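PDB 7DRG: PA0821, which probably serves as the type VI secretion immunity protein (antitoxin) that protects Pseudomonas aeruginosa from a putative VRR-NUC nuclease effector. Local coordinates for residues Y113-K118 and G123-D128; C61-E66 and P95-M100; V230-L235 and A274-A279; A9-Q14 and E198-A203. All coordinates share one frame; numbering follows the deposited sequence.

Contacts 1 and 2 form one neighbourhood, their centres about 15 Å apart: the aromatic side chains of the hairpin in contact 1, Tyr113 and Phe127, lie against Phe62 of helix 52-69, which in contact 2 meets helix 96-101. Contact 3 sets a proline over the face of a tryptophan at the bulged start of strand 233-237, about 22 Å from contact 1 between centres. Contact 4 brings the N-terminal helix onto helix 191-204 beside the second subunit; its centre lies about 36 Å from that of contact 2, across the middle of the chain, but its nearest atoms come within about 7 Å of contact 3. Contacts 1 to 3 all fall within the VRR-NUC immunity family region.

Contact 1 of 4, residues Y113-K118 and G123-D128; sequences YTSGKK and GAWLFD
Tyr113 and Phe127 form an antiparallel hydrogen-bonded pair. Tyr113 N gives a bond to Phe127 O at 2.8 Å, and Phe127 N returns one to Tyr113 O at 3.1 Å. The same Tyr113 O also takes a CA-H...O contact from Leu126 CA at 3.3 Å.

Past this pair a side chain takes over from the main chain. Ser115 OG accepts a hydrogen bond from Trp125 N at 3.0 Å; with chi1 at 61°, the hydroxyl sits between its own N and carbonyl carbon and leans across to the other segment. It also lies at the edge of the indole, 3.5 Å from Trp125 CB. Two waters complete this polar end. One accepts from Ser115 N and donates to Trp125 O, the latter bond so short, at 2.5 Å between the water and Trp125 O, that its length is doubtful. The second bridges Ser115 OG and Ala124 N.

The apolar contacts are looser. The rings of Tyr113 and Phe127 emerge on one side of the hairpin, their CD1 atoms 4.4 Å apart, and both meet Phe62 of helix 52-69. The Trp125 ring stacks with His72. The whole is an antiparallel beta hairpin whose regular pairing gives way to serine- and water-mediated bonds toward its connecting loop.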
loop_
_atom_site.group_PDB
_atom_site.type_symbol
_atom_site.label_atom_id
_atom_site.label_comp_id
_atom_site.label_asym_id
_atom_site.label_seq_id
_atom_site.Cartn_x
_atom_site.Cartn_y
_atom_site.Cartn_z
ATOM N N TYR B 113 2.388 28.779 -6.554
ATOM C CA TYR B 113 1.639 28.749 -7.801
ATOM C C TYR B 113 1.278 27.309 -8.119
ATOM O O TYR B 113 2.151 26.431 -8.114
ATOM C CB TYR B 113 2.462 29.321 -8.954
ATOM C CG TYR B 113 2.789 30.795 -8.853
ATOM C CD1 TYR B 113 3.928 31.230 -8.184
ATOM C CD2 TYR B 113 1.972 31.744 -9.452
ATOM C CE1 TYR B 113 4.245 32.589 -8.116
ATOM C CE2 TYR B 113 2.286 33.104 -9.391
ATOM C CZ TYR B 113 3.412 33.510 -8.716
ATOM O OH TYR B 113 3.720 34.849 -8.658
ATOM N N THR B 114 -0.001 27.067 -8.402
ATOM C CA THR B 114 -0.471 25.717 -8.698
ATOM C C THR B 114 -1.276 25.718 -9.991
ATOM O O THR B 114 -1.624 26.766 -10.535
ATOM C CB THR B 114 -1.326 25.142 -7.559
ATOM O OG1 THR B 114 -2.568 25.852 -7.479
ATOM C CG2 THR B 114 -0.600 25.224 -6.224
ATOM N N SER B 115 -1.588 24.510 -10.471
ATOM C CA SER B 115 -2.319 24.335 -11.720
ATOM C C SER B 115 -3.593 23.517 -11.546
ATOM O O SER B 115 -4.181 23.090 -12.544
ATOM C CB SER B 115 -1.425 23.670 -12.779
ATOM O OG SER B 115 -1.017 22.380 -12.342
ATOM N N GLY B 116 -4.052 23.299 -10.318
ATOM C CA GLY B 116 -5.304 22.583 -10.139
ATOM C C GLY B 116 -6.471 23.359 -10.727
ATOM O O GLY B 116 -6.511 24.589 -10.674
ATOM N N LYS B 117 -7.440 22.634 -11.290
ATOM C CA LYS B 117 -8.629 23.304 -11.813
ATOM C C LYS B 117 -9.369 24.046 -10.705
ATOM O O LYS B 117 -9.659 25.243 -10.824
ATOM C CB LYS B 117 -9.559 22.297 -12.496
ATOM C CG LYS B 117 -10.800 22.951 -13.087
ATOM C CD LYS B 117 -11.702 21.953 -13.793
ATOM C CE LYS B 117 -13.036 22.600 -14.158
ATOM N NZ LYS B 117 -12.866 23.848 -14.958
ATOM N N LYS B 118 -9.694 23.347 -9.625
ATOM C CA LYS B 118 -10.185 23.985 -8.415
ATOM C C LYS B 118 -9.002 24.344 -7.524
ATOM O O LYS B 118 -7.957 23.698 -7.575
ATOM C CB LYS B 118 -11.154 23.057 -7.684
ATOM C CG LYS B 118 -12.297 22.577 -8.572
ATOM C CD LYS B 118 -13.472 22.034 -7.772
ATOM C CE LYS B 118 -13.384 20.531 -7.597
ATOM N NZ LYS B 118 -12.265 20.135 -6.710
ATOM N N GLY B 123 -2.196 19.917 -8.374
ATOM C CA GLY B 123 -1.878 20.121 -9.769
ATOM C C GLY B 123 -0.447 19.705 -10.050
ATOM O O GLY B 123 0.402 19.679 -9.160
ATOM N N ALA B 124 -0.194 19.384 -11.320
ATOM C CA ALA B 124 1.105 18.853 -11.715
ATOM C C ALA B 124 2.147 19.932 -11.979
ATOM O O ALA B 124 3.339 19.620 -11.982
ATOM C CB ALA B 124 0.949 17.968 -12.955
ATOM N N TRP B 125 1.733 21.181 -12.185
ATOM C CA TRP B 125 2.646 22.311 -12.296
ATOM C C TRP B 125 2.683 23.025 -10.952
ATOM O O TRP B 125 1.629 23.315 -10.377
ATOM C CB TRP B 125 2.194 23.296 -13.375
ATOM C CG TRP B 125 2.187 22.779 -14.787
ATOM C CD1 TRP B 125 1.144 22.200 -15.441
ATOM C CD2 TRP B 125 3.264 22.854 -15.733
ATOM N NE1 TRP B 125 1.507 21.891 -16.731
ATOM C CE2 TRP B 125 2.803 22.281 -16.934
ATOM C CE3 TRP B 125 4.572 23.338 -15.676
ATOM C CZ2 TRP B 125 3.606 22.177 -18.070
ATOM C CZ3 TRP B 125 5.371 23.239 -16.807
ATOM C CH2 TRP B 125 4.880 22.663 -17.988
ATOM N N LEU B 126 3.885 23.304 -10.458
ATOM C CA LEU B 126 4.053 23.897 -9.137
ATOM C C LEU B 126 5.275 24.801 -9.135
ATOM O O LEU B 126 6.303 24.462 -9.727
ATOM C CB LEU B 126 4.225 22.816 -8.066
ATOM C CG LEU B 126 4.622 23.297 -6.669
ATOM C CD1 LEU B 126 3.399 23.830 -5.956
ATOM C CD2 LEU B 126 5.298 22.184 -5.869
ATOM N N PHE B 127 5.164 25.947 -8.462
ATOM C CA PHE B 127 6.335 26.756 -8.131
ATOM C C PHE B 127 6.064 27.334 -6.752
ATOM O O PHE B 127 5.160 28.155 -6.601
ATOM C CB PHE B 127 6.571 27.857 -9.167
ATOM C CG PHE B 127 7.890 28.571 -9.022
ATOM C CD1 PHE B 127 8.005 29.693 -8.208
ATOM C CD2 PHE B 127 9.011 28.146 -9.725
ATOM C CE1 PHE B 127 9.210 30.373 -8.090
ATOM C CE2 PHE B 127 10.225 28.840 -9.611
ATOM C CZ PHE B 127 10.324 29.931 -8.793
ATOM N N ASP B 128 6.832 26.901 -5.754
ATOM C CA ASP B 128 6.518 27.170 -4.354
ATOM C C ASP B 128 7.755 27.725 -3.662
ATOM O O ASP B 128 8.759 27.018 -3.538
ATOM C CB ASP B 128 6.045 25.876 -3.679
ATOM C CG ASP B 128 5.557 26.072 -2.256
ATOM O OD1 ASP B 128 5.738 27.153 -1.666
ATOM O OD2 ASP B 128 4.973 25.107 -1.722
HETATM O O HOH W 1 -0.047 22.455 -8.759
HETATM O O HOH W 2 -2.407 19.999 -13.241
#

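Contact 2 of 4, residues C61-E66 and P95-M100; sequences CFDEFE and PLREMM
Two helices meet here, side chain to side chain: the middle of helix 52-69 and the first turn of helix 96-101, which has Pro95 at its N-cap position. On the buried side Leu96 reaches Phe62. Its CD2 methyl lies 3.7 Å from Phe62 CB and 3.9 Å from Phe62 CG, so it touches the root of the aromatic side chain rather than the middle of the ring. Both residues hold CG anti to the backbone N (Phe62 chi1 -174°), which carries the ring and the isobutyl group between the two helices.

One residue further along each helix, a salt bridge spans the outer side. Arg97 NH2 donates to Asp63 OD2 at 2.5 Å, a short distance whose exact value should not be pressed, with a nearly straight N-H...O angle of 170°. The oxygen lies in the guanidinium plane, yet the nitrogen approaches it from above the carboxylate plane, and the two planes are 37° apart. The arginine is extended from CG to NE, which gives it the length to cross.

The hairpin of strands 109-114 and 126-131 packs against these helices, Leu96 meeting Phe111 and Met99 meeting Tyr113. On its other flank, helix 52-69 meets helix 161-173 through Cys61 and Glu64.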
loop_
_atom_site.group_PDB
_atom_site.type_symbol
_atom_site.label_atom_id
_atom_site.label_comp_id
_atom_site.label_asym_id
_atom_site.label_seq_id
_atom_site.Cartn_x
_atom_site.Cartn_y
_atom_site.Cartn_z
ATOM N N CYS B 61 14.308 32.631 -11.562
ATOM C CA CYS B 61 13.836 31.248 -11.602
ATOM C C CYS B 61 12.384 31.182 -12.054
ATOM O O CYS B 61 12.021 30.357 -12.905
ATOM C CB CYS B 61 13.980 30.583 -10.235
ATOM S SG CYS B 61 15.660 30.321 -9.648
ATOM N N PHE B 62 11.531 32.041 -11.486
ATOM C CA PHE B 62 10.125 32.002 -11.862
ATOM C C PHE B 62 9.923 32.403 -13.317
ATOM O O PHE B 62 9.075 31.822 -14.004
ATOM C CB PHE B 62 9.288 32.884 -10.935
ATOM C CG PHE B 62 7.810 32.766 -11.183
ATOM C CD1 PHE B 62 7.170 31.551 -10.994
ATOM C CD2 PHE B 62 7.066 33.849 -11.618
ATOM C CE1 PHE B 62 5.814 31.412 -11.230
ATOM C CE2 PHE B 62 5.699 33.714 -11.851
ATOM C CZ PHE B 62 5.079 32.493 -11.651
ATOM N N ASP B 63 10.682 33.392 -13.812
ATOM C CA ASP B 63 10.574 33.754 -15.226
ATOM C C ASP B 63 10.844 32.547 -16.120
ATOM O O ASP B 63 10.120 32.300 -17.089
ATOM C CB ASP B 63 11.556 34.873 -15.570
ATOM C CG ASP B 63 11.137 36.234 -15.039
ATOM O OD1 ASP B 63 9.950 36.422 -14.693
ATOM O OD2 ASP B 63 12.014 37.127 -15.000
ATOM N N GLU B 64 11.903 31.797 -15.804
ATOM C CA GLU B 64 12.252 30.589 -16.552
ATOM C C GLU B 64 11.138 29.553 -16.493
ATOM O O GLU B 64 10.794 28.925 -17.502
ATOM C CB GLU B 64 13.528 29.991 -15.979
ATOM C CG GLU B 64 14.792 30.381 -16.643
ATOM C CD GLU B 64 15.900 29.419 -16.280
ATOM O OE1 GLU B 64 16.473 29.569 -15.183
ATOM O OE2 GLU B 64 16.172 28.499 -17.083
ATOM N N PHE B 65 10.589 29.338 -15.298
ATOM C CA PHE B 65 9.529 28.354 -15.120
ATOM C C PHE B 65 8.250 28.797 -15.816
ATOM O O PHE B 65 7.574 27.993 -16.470
ATOM C CB PHE B 65 9.298 28.142 -13.625
ATOM C CG PHE B 65 8.139 27.252 -13.301
ATOM C CD1 PHE B 65 8.273 25.875 -13.357
ATOM C CD2 PHE B 65 6.917 27.794 -12.923
ATOM C CE1 PHE B 65 7.203 25.050 -13.041
ATOM C CE2 PHE B 65 5.844 26.968 -12.601
ATOM C CZ PHE B 65 5.996 25.599 -12.672
ATOM N N GLU B 66 7.920 30.082 -15.699
ATOM C CA GLU B 66 6.659 30.583 -16.230
ATOM C C GLU B 66 6.630 30.531 -17.750
ATOM O O GLU B 66 5.546 30.420 -18.338
ATOM C CB GLU B 66 6.417 32.007 -15.723
ATOM C CG GLU B 66 5.006 32.513 -15.894
ATOM C CD GLU B 66 4.794 33.876 -15.258
ATOM O OE1 GLU B 66 5.660 34.761 -15.446
ATOM O OE2 GLU B 66 3.764 34.063 -14.570
ATOM N N PRO B 95 2.811 40.663 -10.928
ATOM C CA PRO B 95 4.102 40.016 -11.182
ATOM C C PRO B 95 4.825 39.722 -9.880
ATOM O O PRO B 95 4.734 40.479 -8.910
ATOM C CB PRO B 95 4.862 41.055 -12.016
ATOM C CG PRO B 95 3.788 41.806 -12.709
ATOM C CD PRO B 95 2.644 41.888 -11.726
ATOM N N LEU B 96 5.548 38.601 -9.867
ATOM C CA LEU B 96 6.280 38.216 -8.666
ATOM C C LEU B 96 7.250 39.312 -8.234
ATOM O O LEU B 96 7.364 39.602 -7.040
ATOM C CB LEU B 96 7.011 36.886 -8.893
ATOM C CG LEU B 96 7.731 36.303 -7.681
ATOM C CD1 LEU B 96 6.737 36.089 -6.547
ATOM C CD2 LEU B 96 8.397 34.981 -8.042
ATOM N N ARG B 97 7.930 39.960 -9.189
ATOM C CA ARG B 97 8.856 41.035 -8.829
ATOM C C ARG B 97 8.144 42.197 -8.147
ATOM O O ARG B 97 8.737 42.882 -7.303
ATOM C CB ARG B 97 9.593 41.540 -10.073
ATOM C CG ARG B 97 10.591 40.540 -10.641
ATOM C CD ARG B 97 11.128 40.964 -12.008
ATOM N NE ARG B 97 11.708 39.828 -12.723
ATOM C CZ ARG B 97 12.960 39.426 -12.584
ATOM N NH1 ARG B 97 13.767 40.073 -11.757
ATOM N NH2 ARG B 97 13.387 38.379 -13.276
ATOM N N GLU B 98 6.881 42.440 -8.498
ATOM C CA GLU B 98 6.144 43.529 -7.873
ATOM C C GLU B 98 5.768 43.180 -6.439
ATOM O O GLU B 98 5.838 44.031 -5.547
ATOM C CB GLU B 98 4.905 43.866 -8.705
ATOM C CG GLU B 98 4.122 45.092 -8.237
ATOM C CD GLU B 98 4.780 46.424 -8.589
ATOM O OE1 GLU B 98 5.644 46.476 -9.490
ATOM O OE2 GLU B 98 4.415 47.436 -7.952
HETATM N N MSE B 99 5.384 41.931 -6.193
HETATM C CA MSE B 99 5.029 41.512 -4.843
HETATM C C MSE B 99 6.270 41.477 -3.953
HETATM O O MSE B 99 6.217 41.879 -2.788
HETATM C CB MSE B 99 4.329 40.153 -4.873
HETATM C CG MSE B 99 2.929 40.240 -5.451
HETATM SE SE MSE B 99 2.017 38.517 -5.423
HETATM C CE MSE B 99 3.030 37.618 -6.841
HETATM N N MSE B 100 7.389 41.052 -4.516
HETATM C CA MSE B 100 8.623 41.010 -3.703
HETATM C C MSE B 100 9.092 42.443 -3.421
HETATM O O MSE B 100 9.693 42.669 -2.386
HETATM C CB MSE B 100 9.717 40.245 -4.447
HETATM C CG MSE B 100 9.343 38.860 -4.864
HETATM SE SE MSE B 100 10.800 37.665 -4.375
HETATM C CE MSE B 100 10.361 37.958 -2.568
#

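Contact 3 of 4, residues V230-L235 and A274-A279; sequences VSWLTL and AYPYIA
Trp232 lies with one face of its indole against the Tyr275-Pro276 stretch of chain, and the main interaction is a CH-pi contact. Pro276 CD stands 3.6 Å from the centroid of the six-membered ring, only 14° off the ring normal. Pro276 CA and CB lie nearer the root of the indole: Pro276 CA is 3.5 Å from Trp232 CG, and Pro276 CB is 3.7 Å from Trp232 CB. With CG anti to the backbone N (chi1 -178°), the indole is carried toward segment 274-279, and chi2 of 49° turns its flat side to the proline.

Backbone atoms share that face. The carbonyl carbon of Tyr275 lies over the five-membered end, 3.3 Å from Trp232 NE1, so a peptide group and a pyrrolidine ring together cover the aromatic system. Leu233 CD2, from the next residue in the chain, sits on the opposite face, so the indole has the peptide and proline on one side and a leucine methyl toward the rim of the other.

Polar contacts play their part around this packing rather than across it. Trp232 NE1 bonds to Gly273 O, just ahead of segment 274-279, which probably helps hold the turn of the indole against the proline. Within segment 230-235, Ser231 N donates to Thr234 OG1 at 3.2 Å and ties the incoming loop to the strand.

Trp232 and Leu233 both face Ala180, a classic beta bulge at the start of strand 233-237. That strand lies between strands 177-180 and 267-272. Tyr290 of helix 288-297 touches Trp232, while Leu233 is packed on Phe162 and Phe166 of helix 161-173.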
loop_
_atom_site.group_PDB
_atom_site.type_symbol
_atom_site.label_atom_id
_atom_site.label_comp_id
_atom_site.label_asym_id
_atom_site.label_seq_id
_atom_site.Cartn_x
_atom_site.Cartn_y
_atom_site.Cartn_z
ATOM N N VAL B 230 18.469 10.509 -1.923
ATOM C CA VAL B 230 18.832 10.622 -3.325
ATOM C C VAL B 230 17.566 10.447 -4.157
ATOM O O VAL B 230 16.556 9.909 -3.694
ATOM C CB VAL B 230 19.912 9.591 -3.717
ATOM C CG1 VAL B 230 21.050 9.599 -2.706
ATOM C CG2 VAL B 230 19.304 8.189 -3.828
ATOM N N SER B 231 17.606 10.923 -5.394
ATOM C CA SER B 231 16.539 10.646 -6.348
ATOM C C SER B 231 17.150 10.732 -7.737
ATOM O O SER B 231 18.361 10.554 -7.895
ATOM C CB SER B 231 15.351 11.603 -6.149
ATOM O OG SER B 231 14.210 11.096 -6.830
ATOM N N TRP B 232 16.318 10.988 -8.750
ATOM C CA TRP B 232 16.843 11.111 -10.111
ATOM C C TRP B 232 17.924 12.183 -10.182
ATOM O O TRP B 232 18.987 11.975 -10.780
ATOM C CB TRP B 232 15.710 11.421 -11.094
ATOM C CG TRP B 232 16.186 11.514 -12.516
ATOM C CD1 TRP B 232 16.988 10.619 -13.174
ATOM C CD2 TRP B 232 15.893 12.555 -13.459
ATOM N NE1 TRP B 232 17.215 11.045 -14.461
ATOM C CE2 TRP B 232 16.554 12.227 -14.665
ATOM C CE3 TRP B 232 15.131 13.724 -13.403
ATOM C CZ2 TRP B 232 16.468 13.027 -15.805
ATOM C CZ3 TRP B 232 15.054 14.523 -14.533
ATOM C CH2 TRP B 232 15.719 14.180 -15.713
ATOM N N LEU B 233 17.669 13.337 -9.574
ATOM C CA LEU B 233 18.685 14.362 -9.406
ATOM C C LEU B 233 18.955 14.513 -7.916
ATOM O O LEU B 233 18.023 14.485 -7.107
ATOM C CB LEU B 233 18.242 15.694 -10.008
ATOM C CG LEU B 233 17.670 15.650 -11.427
ATOM C CD1 LEU B 233 17.359 17.058 -11.920
ATOM C CD2 LEU B 233 18.644 14.955 -12.385
ATOM N N THR B 234 20.229 14.628 -7.558
ATOM C CA THR B 234 20.652 14.813 -6.178
ATOM C C THR B 234 21.640 15.964 -6.135
ATOM O O THR B 234 22.615 15.959 -6.886
ATOM C CB THR B 234 21.292 13.537 -5.628
ATOM O OG1 THR B 234 20.395 12.439 -5.844
ATOM C CG2 THR B 234 21.541 13.673 -4.128
ATOM N N LEU B 235 21.391 16.948 -5.268
ATOM C CA LEU B 235 22.234 18.136 -5.170
ATOM C C LEU B 235 23.013 18.109 -3.859
ATOM O O LEU B 235 22.420 17.986 -2.783
ATOM C CB LEU B 235 21.401 19.421 -5.271
ATOM C CG LEU B 235 22.201 20.734 -5.296
ATOM C CD1 LEU B 235 21.443 21.772 -6.067
ATOM C CD2 LEU B 235 22.462 21.257 -3.887
ATOM N N ALA B 274 18.842 7.599 -17.003
ATOM C CA ALA B 274 18.401 8.286 -18.214
ATOM C C ALA B 274 17.088 9.022 -18.024
ATOM O O ALA B 274 16.747 9.884 -18.841
ATOM C CB ALA B 274 18.259 7.276 -19.361
ATOM N N TYR B 275 16.341 8.686 -16.979
ATOM C CA TYR B 275 15.066 9.313 -16.666
ATOM C C TYR B 275 14.758 9.026 -15.206
ATOM O O TYR B 275 15.379 8.142 -14.606
ATOM C CB TYR B 275 13.940 8.780 -17.573
ATOM C CG TYR B 275 13.994 7.293 -17.852
ATOM C CD1 TYR B 275 13.756 6.361 -16.850
ATOM C CD2 TYR B 275 14.262 6.827 -19.130
ATOM C CE1 TYR B 275 13.801 4.999 -17.113
ATOM C CE2 TYR B 275 14.307 5.478 -19.403
ATOM C CZ TYR B 275 14.077 4.569 -18.394
ATOM O OH TYR B 275 14.127 3.225 -18.682
ATOM N N PRO B 276 13.824 9.755 -14.597
ATOM C CA PRO B 276 13.456 9.431 -13.214
ATOM C C PRO B 276 12.777 8.074 -13.124
ATOM O O PRO B 276 12.073 7.644 -14.042
ATOM C CB PRO B 276 12.503 10.568 -12.817
ATOM C CG PRO B 276 11.967 11.097 -14.107
ATOM C CD PRO B 276 13.119 10.954 -15.086
ATOM N N TYR B 277 12.994 7.400 -11.989
ATOM C CA TYR B 277 12.522 6.035 -11.761
ATOM C C TYR B 277 11.505 6.005 -10.631
ATOM O O TYR B 277 11.790 6.479 -9.523
ATOM C CB TYR B 277 13.676 5.093 -11.398
ATOM C CG TYR B 277 14.541 4.644 -12.552
ATOM C CD1 TYR B 277 15.484 5.495 -13.112
ATOM C CD2 TYR B 277 14.445 3.350 -13.055
ATOM C CE1 TYR B 277 16.285 5.077 -14.164
ATOM C CE2 TYR B 277 15.243 2.925 -14.099
ATOM C CZ TYR B 277 16.162 3.797 -14.654
ATOM O OH TYR B 277 16.968 3.387 -15.699
ATOM N N ILE B 278 10.332 5.432 -10.914
ATOM C CA ILE B 278 9.328 5.168 -9.886
ATOM C C ILE B 278 9.728 3.966 -9.042
ATOM O O ILE B 278 9.654 3.993 -7.807
ATOM C CB ILE B 278 7.951 4.945 -10.541
ATOM C CG1 ILE B 278 7.416 6.237 -11.153
ATOM C CG2 ILE B 278 6.963 4.363 -9.538
ATOM C CD1 ILE B 278 6.189 6.030 -12.028
ATOM N N ALA B 279 10.159 2.896 -9.700
ATOM C CA ALA B 279 10.470 1.635 -9.039
ATOM C C ALA B 279 11.447 0.870 -9.927
ATOM O O ALA B 279 12.004 1.421 -10.883
ATOM C CB ALA B 279 9.194 0.831 -8.757
#

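Contact 4 of 4, residues A9-Q14 and E198-A203; sequences AELAKQ and EAFMAA
Leu11 is the single side chain through which segment 9-14 reaches segment 198-203, and both of its methyls are used. CD2 lies 3.6 Å from the CE methyl of Met201 and 3.7 Å from Phe200 CE2; CD1 lies 3.8 Å from that same ring carbon and 3.9 Å from Phe200 CZ. The leucine thus straddles the outer end of the phenylalanine, with CD2 close to the ring plane at its edge. Phe200 gets there with CG anti to the backbone N (chi1 170°). Met201, a selenomethionine in this crystal, instead folds at chi2 and chi3 and brings its CE methyl to Leu11 CD2.

This is a sparse helix-on-helix contact: the nearest CA atoms, those of Leu11 and Met201, are 9.8 Å apart, and segment 9-14 meets segment 198-203 through side chains alone. No hydrogen bond links the two segments themselves, although Arg204, just beyond 198-203, bonds to Leu11 O.

Away from this apolar cluster the contact thins out, and Lys13 is exposed and makes no contact with segment 198-203. The second subunit packs against the same cluster, its Ser197 on Leu11 and its Ala199 on Phe200, and its Ile20 meets Ala9 and Ala12.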
loop_
_atom_site.group_PDB
_atom_site.type_symbol
_atom_site.label_atom_id
_atom_site.label_comp_id
_atom_site.label_asym_id
_atom_site.label_seq_id
_atom_site.Cartn_x
_atom_site.Cartn_y
_atom_site.Cartn_z
ATOM N N ALA B 9 -7.976 -3.413 -8.972
ATOM C CA ALA B 9 -7.332 -4.039 -10.122
ATOM C C ALA B 9 -6.126 -3.231 -10.584
ATOM O O ALA B 9 -5.071 -3.800 -10.888
ATOM C CB ALA B 9 -8.339 -4.208 -11.260
ATOM N N GLU B 10 -6.257 -1.903 -10.632
ATOM C CA GLU B 10 -5.137 -1.071 -11.066
ATOM C C GLU B 10 -3.968 -1.165 -10.092
ATOM O O GLU B 10 -2.805 -1.240 -10.511
ATOM C CB GLU B 10 -5.583 0.382 -11.225
ATOM C CG GLU B 10 -4.507 1.269 -11.829
ATOM C CD GLU B 10 -4.907 2.730 -11.919
ATOM O OE1 GLU B 10 -4.027 3.553 -12.259
ATOM O OE2 GLU B 10 -6.085 3.055 -11.648
ATOM N N LEU B 11 -4.257 -1.162 -8.788
ATOM C CA LEU B 11 -3.195 -1.220 -7.788
ATOM C C LEU B 11 -2.466 -2.557 -7.799
ATOM O O LEU B 11 -1.264 -2.610 -7.510
ATOM C CB LEU B 11 -3.773 -0.945 -6.400
ATOM C CG LEU B 11 -4.262 0.486 -6.197
ATOM C CD1 LEU B 11 -5.065 0.598 -4.910
ATOM C CD2 LEU B 11 -3.083 1.442 -6.182
ATOM N N ALA B 12 -3.166 -3.645 -8.129
ATOM C CA ALA B 12 -2.532 -4.956 -8.111
ATOM C C ALA B 12 -1.465 -5.107 -9.186
ATOM O O ALA B 12 -0.571 -5.946 -9.035
ATOM C CB ALA B 12 -3.582 -6.057 -8.274
ATOM N N LYS B 13 -1.523 -4.311 -10.258
ATOM C CA LYS B 13 -0.680 -4.562 -11.421
ATOM C C LYS B 13 0.376 -3.502 -11.700
ATOM O O LYS B 13 1.311 -3.782 -12.457
ATOM C CB LYS B 13 -1.547 -4.739 -12.675
ATOM C CG LYS B 13 -2.281 -6.074 -12.731
ATOM C CD LYS B 13 -3.343 -6.072 -13.818
ATOM C CE LYS B 13 -4.274 -4.884 -13.664
ATOM N NZ LYS B 13 -5.413 -4.926 -14.621
ATOM N N GLN B 14 0.268 -2.310 -11.130
ATOM C CA GLN B 14 1.356 -1.360 -11.273
ATOM C C GLN B 14 1.519 -0.589 -9.973
ATOM O O GLN B 14 0.537 -0.370 -9.250
ATOM C CB GLN B 14 1.121 -0.390 -12.442
ATOM C CG GLN B 14 0.005 0.600 -12.227
ATOM C CD GLN B 14 -0.196 1.562 -13.395
ATOM O OE1 GLN B 14 0.265 1.334 -14.511
ATOM N NE2 GLN B 14 -0.889 2.662 -13.121
ATOM N N GLU B 198 -0.189 9.360 -0.057
ATOM C CA GLU B 198 1.255 9.403 -0.252
ATOM C C GLU B 198 1.957 8.281 0.514
ATOM O O GLU B 198 2.884 7.647 -0.003
ATOM C CB GLU B 198 1.777 10.777 0.172
ATOM C CG GLU B 198 3.269 10.958 0.009
ATOM C CD GLU B 198 3.716 12.355 0.396
ATOM O OE1 GLU B 198 3.428 12.793 1.528
ATOM O OE2 GLU B 198 4.346 13.027 -0.445
ATOM N N ALA B 199 1.508 7.998 1.740
ATOM C CA ALA B 199 2.145 6.950 2.535
ATOM C C ALA B 199 1.943 5.575 1.903
ATOM O O ALA B 199 2.862 4.746 1.885
ATOM C CB ALA B 199 1.594 6.978 3.961
ATOM N N PHE B 200 0.746 5.325 1.372
ATOM C CA PHE B 200 0.462 4.059 0.706
ATOM C C PHE B 200 1.333 3.889 -0.532
ATOM O O PHE B 200 1.894 2.814 -0.774
ATOM C CB PHE B 200 -1.026 4.019 0.355
ATOM C CG PHE B 200 -1.428 2.892 -0.547
ATOM C CD1 PHE B 200 -1.151 1.576 -0.218
ATOM C CD2 PHE B 200 -2.138 3.153 -1.705
ATOM C CE1 PHE B 200 -1.557 0.537 -1.044
ATOM C CE2 PHE B 200 -2.542 2.125 -2.536
ATOM C CZ PHE B 200 -2.247 0.814 -2.208
HETATM N N MSE B 201 1.481 4.953 -1.307
HETATM C CA MSE B 201 2.315 4.928 -2.495
HETATM C C MSE B 201 3.798 4.745 -2.162
HETATM O O MSE B 201 4.512 4.025 -2.865
HETATM C CB MSE B 201 2.087 6.211 -3.290
HETATM C CG MSE B 201 0.766 6.232 -4.032
HETATM SE SE MSE B 201 0.692 4.753 -5.300
HETATM C CE MSE B 201 -1.080 4.140 -4.944
ATOM N N ALA B 202 4.248 5.389 -1.083
ATOM C CA ALA B 202 5.659 5.341 -0.709
ATOM C C ALA B 202 6.123 3.911 -0.480
ATOM O O ALA B 202 7.239 3.543 -0.864
ATOM C CB ALA B 202 5.894 6.176 0.547
ATOM N N ALA B 203 5.279 3.091 0.151
ATOM C CA ALA B 203 5.649 1.709 0.421
ATOM C C ALA B 203 5.808 0.889 -0.854
ATOM O O ALA B 203 6.502 -0.131 -0.832
ATOM C CB ALA B 203 4.610 1.070 1.344
#